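Local coordinates for protein transcription regulator, Crp family (Thermus thermophilus, PDB 4EV0) that activates transcription from six promoters in a cAMP-dependent manner, binding DNA as a homodimer through a winged helix-turn-helix motif, at the interface of chains A and B. Residues are numbered along the deposited sequence; one frame, centred on the assembly and turned at random. Chains: chain A/B, Transcription regulator, Crp family.

Contact 1: the interface of chains A and B. Residues chain A 209-210, 213, 215; chain B 148, 152, 155, 213.
The phenyl ring of A:Phe213 lies flat over one face of the B:Tyr148 phenol, a clear example of how an aromatic stack and a polar rim can share one side chain. The rings are nearly parallel and slightly slipped, centroids 3.8 Å apart, CG of B:Tyr148 over the centre of A:Phe213 and CD2 of A:Phe213 over that of B:Tyr148. B:Tyr148 holds its ring CG anti to its own backbone N (chi1 178°), which carries the phenol away from helix 139-154 and across to the partner.

With one face taken by A:Phe213, the tyrosine is also met around its edge. The A:Glu209 chain, extended beyond CG, comes from helix 205-212 and sets its carboxylate steeply against the phenol, the planes 79° apart. The phenolic OH of B:Tyr148 donates a hydrogen bond of 2.5 Å to carboxylate OE1 of A:Glu209, reaching it on the anti side and 28° out of the carboxylate plane. The same OE1 lies at the edge of the B:Arg155 guanidinium, where NH1 forms a long salt bridge of 3.6 Å to it. This shared oxygen thus draws together a phenol and a positive group, which probably favours a charged carboxylate.

Methyl CD1 of A:Leu215 closes on another part of the phenol edge, 3.7 Å from CE2 of B:Tyr148. B:Phe213, the counterpart of the stacked phenylalanine, instead brings its CE1 to the edge of the A:Phe213 ring, 4.0 Å from CE2 of A:Phe213. The equivalent phenylalanines therefore take unequal places. By joining the C-terminal segment of chain A to helix 139-154 of chain B, the patch links the DNA-binding regions of the homodimer and may help set their relative placement.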
ATOM      1  N   GLU A 209      23.119 -12.202   4.339  1.00 47.33           N
ATOM      2  CA  GLU A 209      22.452 -12.245   5.632  1.00 49.32           C
ATOM      3  C   GLU A 209      21.591 -10.998   5.824  1.00 50.26           C
ATOM      4  O   GLU A 209      20.404 -11.088   6.142  1.00 48.37           O
ATOM      5  CB  GLU A 209      23.492 -12.364   6.760  1.00 52.22           C
ATOM      6  CG  GLU A 209      22.905 -12.669   8.132  1.00 54.95           C
ATOM      7  CD  GLU A 209      23.950 -12.611   9.239  1.00 62.44           C
ATOM      8  OE1 GLU A 209      24.151 -11.510   9.790  1.00 68.29           O
ATOM      9  OE2 GLU A 209      24.571 -13.652   9.556  1.00 64.16           O
ATOM     10  N   GLU A 210      22.188  -9.833   5.615  1.00 45.46           N
ATOM     11  CA  GLU A 210      21.427  -8.590   5.678  1.00 48.10           C
ATOM     12  C   GLU A 210      20.207  -8.611   4.741  1.00 46.48           C
ATOM     13  O   GLU A 210      19.112  -8.180   5.124  1.00 46.34           O
ATOM     14  CB  GLU A 210      22.324  -7.388   5.375  1.00 54.53           C
ATOM     15  CG  GLU A 210      23.316  -7.051   6.490  1.00 59.72           C
ATOM     16  CD  GLU A 210      23.136  -5.636   7.014  1.00 69.34           C
ATOM     17  OE1 GLU A 210      23.138  -4.669   6.194  1.00 68.34           O
ATOM     18  OE2 GLU A 210      22.978  -5.497   8.252  1.00 71.58           O
ATOM     19  N   PHE A 213      17.298 -10.685   6.052  1.00 39.47           N
ATOM     20  CA  PHE A 213      16.462 -10.137   7.120  1.00 42.42           C
ATOM     21  C   PHE A 213      15.752  -8.812   6.793  1.00 43.49           C
ATOM     22  O   PHE A 213      15.078  -8.245   7.649  1.00 46.97           O
ATOM     23  CB  PHE A 213      17.232 -10.051   8.443  1.00 45.45           C
ATOM     24  CG  PHE A 213      17.559 -11.394   9.032  1.00 44.27           C
ATOM     25  CD1 PHE A 213      16.582 -12.131   9.679  1.00 44.24           C
ATOM     26  CD2 PHE A 213      18.838 -11.930   8.918  1.00 43.74           C
ATOM     27  CE1 PHE A 213      16.870 -13.376  10.214  1.00 44.37           C
ATOM     28  CE2 PHE A 213      19.144 -13.177   9.450  1.00 43.91           C
ATOM     29  CZ  PHE A 213      18.162 -13.902  10.102  1.00 44.95           C
ATOM     30  N   LEU A 215      17.233  -5.959   5.586  1.00 53.02           N
ATOM     31  CA  LEU A 215      18.029  -4.825   6.023  1.00 58.54           C
ATOM     32  C   LEU A 215      18.842  -4.248   4.864  1.00 59.88           C
ATOM     33  O   LEU A 215      19.378  -3.148   4.958  1.00 65.86           O
ATOM     34  CB  LEU A 215      18.938  -5.267   7.173  1.00 59.97           C
ATOM     35  CG  LEU A 215      18.199  -5.767   8.427  1.00 59.24           C
ATOM     36  CD1 LEU A 215      19.179  -6.277   9.482  1.00 62.33           C
ATOM     37  CD2 LEU A 215      17.302  -4.679   9.027  1.00 63.07           C
TER
ATOM     38  N   TYR B 148      16.945 -12.286  15.386  1.00 49.48           N
ATOM     39  CA  TYR B 148      18.195 -11.828  14.775  1.00 47.86           C
ATOM     40  C   TYR B 148      18.652 -10.483  15.332  1.00 47.67           C
ATOM     41  O   TYR B 148      19.844 -10.283  15.584  1.00 47.76           O
ATOM     42  CB  TYR B 148      18.001 -11.699  13.275  1.00 45.98           C
ATOM     43  CG  TYR B 148      19.197 -11.189  12.486  1.00 45.44           C
ATOM     44  CD1 TYR B 148      20.361 -11.949  12.371  1.00 46.63           C
ATOM     45  CD2 TYR B 148      19.136  -9.964  11.814  1.00 43.07           C
ATOM     46  CE1 TYR B 148      21.443 -11.495  11.625  1.00 46.51           C
ATOM     47  CE2 TYR B 148      20.203  -9.504  11.065  1.00 43.90           C
ATOM     48  CZ  TYR B 148      21.353 -10.272  10.966  1.00 46.36           C
ATOM     49  OH  TYR B 148      22.415  -9.804  10.211  1.00 47.62           O
ATOM     50  N   LYS B 152      22.049  -9.717  17.295  1.00 57.72           N
ATOM     51  CA  LYS B 152      22.950  -8.615  16.990  1.00 57.75           C
ATOM     52  C   LYS B 152      23.474  -7.900  18.245  1.00 60.98           C
ATOM     53  O   LYS B 152      24.620  -7.444  18.281  1.00 61.48           O
ATOM     54  CB  LYS B 152      22.284  -7.621  16.030  1.00 53.38           C
ATOM     55  CG  LYS B 152      22.715  -7.817  14.582  1.00 55.26           C
ATOM     56  CD  LYS B 152      21.648  -7.393  13.582  1.00 50.85           C
ATOM     57  CE  LYS B 152      21.774  -5.920  13.259  1.00 53.94           C
ATOM     58  NZ  LYS B 152      20.889  -5.548  12.125  1.00 53.35           N
ATOM     59  N   ARG B 155      25.953  -9.998  20.015  1.00 74.32           N
ATOM     60  CA  ARG B 155      27.253 -10.065  19.373  1.00 76.71           C
ATOM     61  C   ARG B 155      28.160  -8.845  19.606  1.00 79.51           C
ATOM     62  O   ARG B 155      29.271  -8.771  19.076  1.00 81.99           O
ATOM     63  CB  ARG B 155      27.156 -10.496  17.897  1.00 73.62           C
ATOM     64  CG  ARG B 155      26.133  -9.823  17.051  1.00 69.45           C
ATOM     65  CD  ARG B 155      26.379 -10.020  15.547  1.00 64.93           C
ATOM     66  NE  ARG B 155      25.988 -11.319  15.012  1.00 65.99           N
ATOM     67  CZ  ARG B 155      25.432 -11.499  13.806  1.00 66.42           C
ATOM     68  NH1 ARG B 155      25.177 -10.450  13.022  1.00 62.27           N
ATOM     69  NH2 ARG B 155      25.125 -12.726  13.373  1.00 65.01           N
ATOM     70  N   PHE B 213      17.795 -17.999  12.572  1.00 53.54           N
ATOM     71  CA  PHE B 213      18.089 -18.575  11.271  1.00 52.78           C
ATOM     72  C   PHE B 213      17.072 -19.603  10.851  1.00 55.23           C
ATOM     73  O   PHE B 213      17.289 -20.344   9.897  1.00 59.39           O
ATOM     74  CB  PHE B 213      19.505 -19.127  11.238  1.00 54.42           C
ATOM     75  CG  PHE B 213      20.526 -18.068  11.414  1.00 52.20           C
ATOM     76  CD1 PHE B 213      20.689 -17.088  10.438  1.00 48.64           C
ATOM     77  CD2 PHE B 213      21.278 -17.989  12.571  1.00 53.90           C
ATOM     78  CE1 PHE B 213      21.629 -16.078  10.589  1.00 46.90           C
ATOM     79  CE2 PHE B 213      22.219 -16.979  12.734  1.00 51.43           C
ATOM     80  CZ  PHE B 213      22.393 -16.020  11.740  1.00 48.30           C
TER

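Contact 2: the interface of chains A and B. Residues chain A 109, 113, 116-117, 120; chain B 105, 109, 113, 116-117.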
ATOM      1  N   ILE A 109     -19.279  20.486  -3.722  1.00 48.33           N
ATOM      2  CA  ILE A 109     -19.486  19.536  -4.800  1.00 51.74           C
ATOM      3  C   ILE A 109     -20.970  19.450  -5.183  1.00 55.67           C
ATOM      4  O   ILE A 109     -21.307  19.023  -6.278  1.00 57.92           O
ATOM      5  CB  ILE A 109     -18.917  18.145  -4.461  1.00 48.74           C
ATOM      6  CG1 ILE A 109     -19.870  17.370  -3.546  1.00 50.97           C
ATOM      7  CG2 ILE A 109     -17.528  18.286  -3.835  1.00 44.53           C
ATOM      8  CD1 ILE A 109     -19.428  15.934  -3.277  1.00 52.04           C
ATOM      9  N   PRO A 113     -20.104  19.719  -9.104  1.00 66.76           N
ATOM     10  CA  PRO A 113     -19.863  18.265  -9.073  1.00 64.56           C
ATOM     11  C   PRO A 113     -18.501  17.855  -9.648  1.00 65.85           C
ATOM     12  O   PRO A 113     -17.906  16.883  -9.185  1.00 65.22           O
ATOM     13  CB  PRO A 113     -21.005  17.706  -9.925  1.00 63.97           C
ATOM     14  CG  PRO A 113     -22.099  18.734  -9.809  1.00 63.32           C
ATOM     15  CD  PRO A 113     -21.392  20.062  -9.731  1.00 63.86           C
ATOM     16  N   ALA A 116     -15.763  17.096  -7.189  1.00 58.07           N
ATOM     17  CA  ALA A 116     -15.735  15.781  -6.579  1.00 54.29           C
ATOM     18  C   ALA A 116     -15.148  14.775  -7.578  1.00 56.30           C
ATOM     19  O   ALA A 116     -14.331  13.929  -7.202  1.00 55.64           O
ATOM     20  CB  ALA A 116     -17.120  15.370  -6.121  1.00 51.95           C
ATOM     21  N   HIS A 117     -15.561  14.886  -8.847  1.00 53.33           N
ATOM     22  CA  HIS A 117     -14.961  14.103  -9.930  1.00 54.74           C
ATOM     23  C   HIS A 117     -13.453  14.264  -9.994  1.00 58.23           C
ATOM     24  O   HIS A 117     -12.734  13.288 -10.158  1.00 58.20           O
ATOM     25  CB  HIS A 117     -15.523  14.505 -11.295  1.00 55.87           C
ATOM     26  CG  HIS A 117     -14.735  13.953 -12.448  1.00 57.11           C
ATOM     27  ND1 HIS A 117     -14.820  12.638 -12.849  1.00 55.34           N
ATOM     28  CD2 HIS A 117     -13.831  14.537 -13.274  1.00 60.68           C
ATOM     29  CE1 HIS A 117     -14.010  12.434 -13.873  1.00 58.33           C
ATOM     30  NE2 HIS A 117     -13.401  13.571 -14.153  1.00 61.54           N
ATOM     31  N   ALA A 120     -11.853  12.297  -7.178  1.00 53.64           N
ATOM     32  CA  ALA A 120     -11.809  10.873  -7.460  1.00 51.12           C
ATOM     33  C   ALA A 120     -10.722  10.558  -8.499  1.00 54.75           C
ATOM     34  O   ALA A 120     -10.004   9.550  -8.389  1.00 54.92           O
ATOM     35  CB  ALA A 120     -13.176  10.367  -7.916  1.00 47.88           C
TER
ATOM     36  N   TYR B 105     -21.830   8.779 -17.106  1.00 61.46           N
ATOM     37  CA  TYR B 105     -21.372   9.109 -15.774  1.00 60.56           C
ATOM     38  C   TYR B 105     -21.332  10.635 -15.577  1.00 62.67           C
ATOM     39  O   TYR B 105     -21.780  11.147 -14.549  1.00 62.57           O
ATOM     40  CB  TYR B 105     -19.997   8.467 -15.530  1.00 58.55           C
ATOM     41  CG  TYR B 105     -19.152   9.186 -14.520  1.00 57.87           C
ATOM     42  CD1 TYR B 105     -19.244   8.881 -13.164  1.00 56.27           C
ATOM     43  CD2 TYR B 105     -18.256  10.167 -14.915  1.00 59.79           C
ATOM     44  CE1 TYR B 105     -18.473   9.543 -12.229  1.00 56.18           C
ATOM     45  CE2 TYR B 105     -17.470  10.845 -13.981  1.00 61.22           C
ATOM     46  CZ  TYR B 105     -17.581  10.525 -12.639  1.00 58.99           C
ATOM     47  OH  TYR B 105     -16.808  11.195 -11.713  1.00 59.40           O
ATOM     48  N   ILE B 109     -23.481  12.591 -12.473  1.00 60.87           N
ATOM     49  CA  ILE B 109     -22.971  13.303 -11.299  1.00 62.75           C
ATOM     50  C   ILE B 109     -23.475  14.743 -11.253  1.00 66.28           C
ATOM     51  O   ILE B 109     -23.540  15.338 -10.183  1.00 66.59           O
ATOM     52  CB  ILE B 109     -21.434  13.248 -11.180  1.00 58.31           C
ATOM     53  CG1 ILE B 109     -20.767  13.998 -12.327  1.00 60.36           C
ATOM     54  CG2 ILE B 109     -20.962  11.799 -11.126  1.00 55.03           C
ATOM     55  CD1 ILE B 109     -19.290  14.179 -12.128  1.00 61.77           C
ATOM     56  N   PRO B 113     -24.135  14.523  -7.355  1.00 65.62           N
ATOM     57  CA  PRO B 113     -22.703  14.682  -7.065  1.00 61.36           C
ATOM     58  C   PRO B 113     -22.211  13.623  -6.082  1.00 59.28           C
ATOM     59  O   PRO B 113     -21.045  13.214  -6.106  1.00 56.54           O
ATOM     60  CB  PRO B 113     -22.626  16.072  -6.407  1.00 63.71           C
ATOM     61  CG  PRO B 113     -23.842  16.785  -6.823  1.00 67.19           C
ATOM     62  CD  PRO B 113     -24.908  15.731  -7.010  1.00 68.33           C
ATOM     63  N   ALA B 116     -20.079  10.902  -7.444  1.00 64.82           N
ATOM     64  CA  ALA B 116     -18.671  11.195  -7.640  1.00 64.83           C
ATOM     65  C   ALA B 116     -17.933  11.099  -6.311  1.00 63.52           C
ATOM     66  O   ALA B 116     -16.854  10.511  -6.242  1.00 63.21           O
ATOM     67  CB  ALA B 116     -18.487  12.573  -8.252  1.00 65.16           C
ATOM     68  N   HIS B 117     -18.518  11.672  -5.259  1.00 50.71           N
ATOM     69  CA  HIS B 117     -17.916  11.615  -3.932  1.00 52.53           C
ATOM     70  C   HIS B 117     -17.772  10.186  -3.445  1.00 54.48           C
ATOM     71  O   HIS B 117     -16.757   9.832  -2.843  1.00 54.06           O
ATOM     72  CB  HIS B 117     -18.733  12.389  -2.910  1.00 54.83           C
ATOM     73  CG  HIS B 117     -18.446  11.987  -1.495  1.00 57.77           C
ATOM     74  ND1 HIS B 117     -17.428  12.550  -0.749  1.00 55.95           N
ATOM     75  CD2 HIS B 117     -19.033  11.063  -0.696  1.00 59.51           C
ATOM     76  CE1 HIS B 117     -17.414  11.999   0.451  1.00 59.33           C
ATOM     77  NE2 HIS B 117     -18.379  11.097   0.510  1.00 61.40           N
TER
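A:His117, B:Ala116 and B:Pro113 bury the most surface here, 32, 31 and 28 Å² in turn, and they illustrate how small side chains let helices meet closely while a longer one reaches out to fasten the flank. At the middle, the methyls of A:Ala116 and B:Ala116 pass alongside each other, CB of A:Ala116 lying 3.8 Å from CB of B:Ala116. Neither residue has a branch to hold the backbones apart, so the B:Ala116 methyl also comes up against the backbone N of A:His117. This is the start of the long helices that form the dimer's central coiled coil, helix 113-155 in chain A and helix 114-135 in chain B.

Towards the N-terminal ends of these helices, the proline rings lie side by side and point the same way, with CG of A:Pro113 and CG of B:Pro113 4.0 Å apart. Each also faces the end of the preceding helix of the partner: CB of B:Pro113 is 3.2 Å from the carbonyl O of A:Ile109, while CB of A:Pro113 rests 3.5 Å from the carbonyl O of B:Ile109. These are non-bonded contacts that fit each compact ring against a main-chain turn.

The isoleucine tips reach beyond the prolines to the histidine stems. CD1 of A:Ile109 touches CB of B:His117 at 3.6 Å, and CD1 of B:Ile109 repeats the approach to A:His117 on the opposite flank at a slightly greater distance.

A:His117 turns its imidazole, with CG anti to the backbone N (chi1 167°), towards B:Tyr105 on helix 102-111. The ring edges meet: imidazole ND1 of A:His117 and phenolic OH of B:Tyr105 form a hydrogen bond of 2.7 Å, with an angle of 160° at the hydrogen.

About 50 Å separates the C-alpha centres of contact 1 and contact 2, which lie towards opposite ends of the homodimer. They share no residues, but in chain A helix 113-155 begins at contact 2 and runs the length of the dimer towards the DNA-binding end. In chain B that stretch is divided into helices 114-135 and 139-154, the second supplying B:Tyr148 and B:Lys152 to contact 1. Contact 2 pairs equivalent prolines, alanines and isoleucines almost symmetrically, although its histidines differ; in contact 1 equivalent residues such as A:Phe213 and B:Phe213 take different places. Both patches thus depart from exact two-fold symmetry.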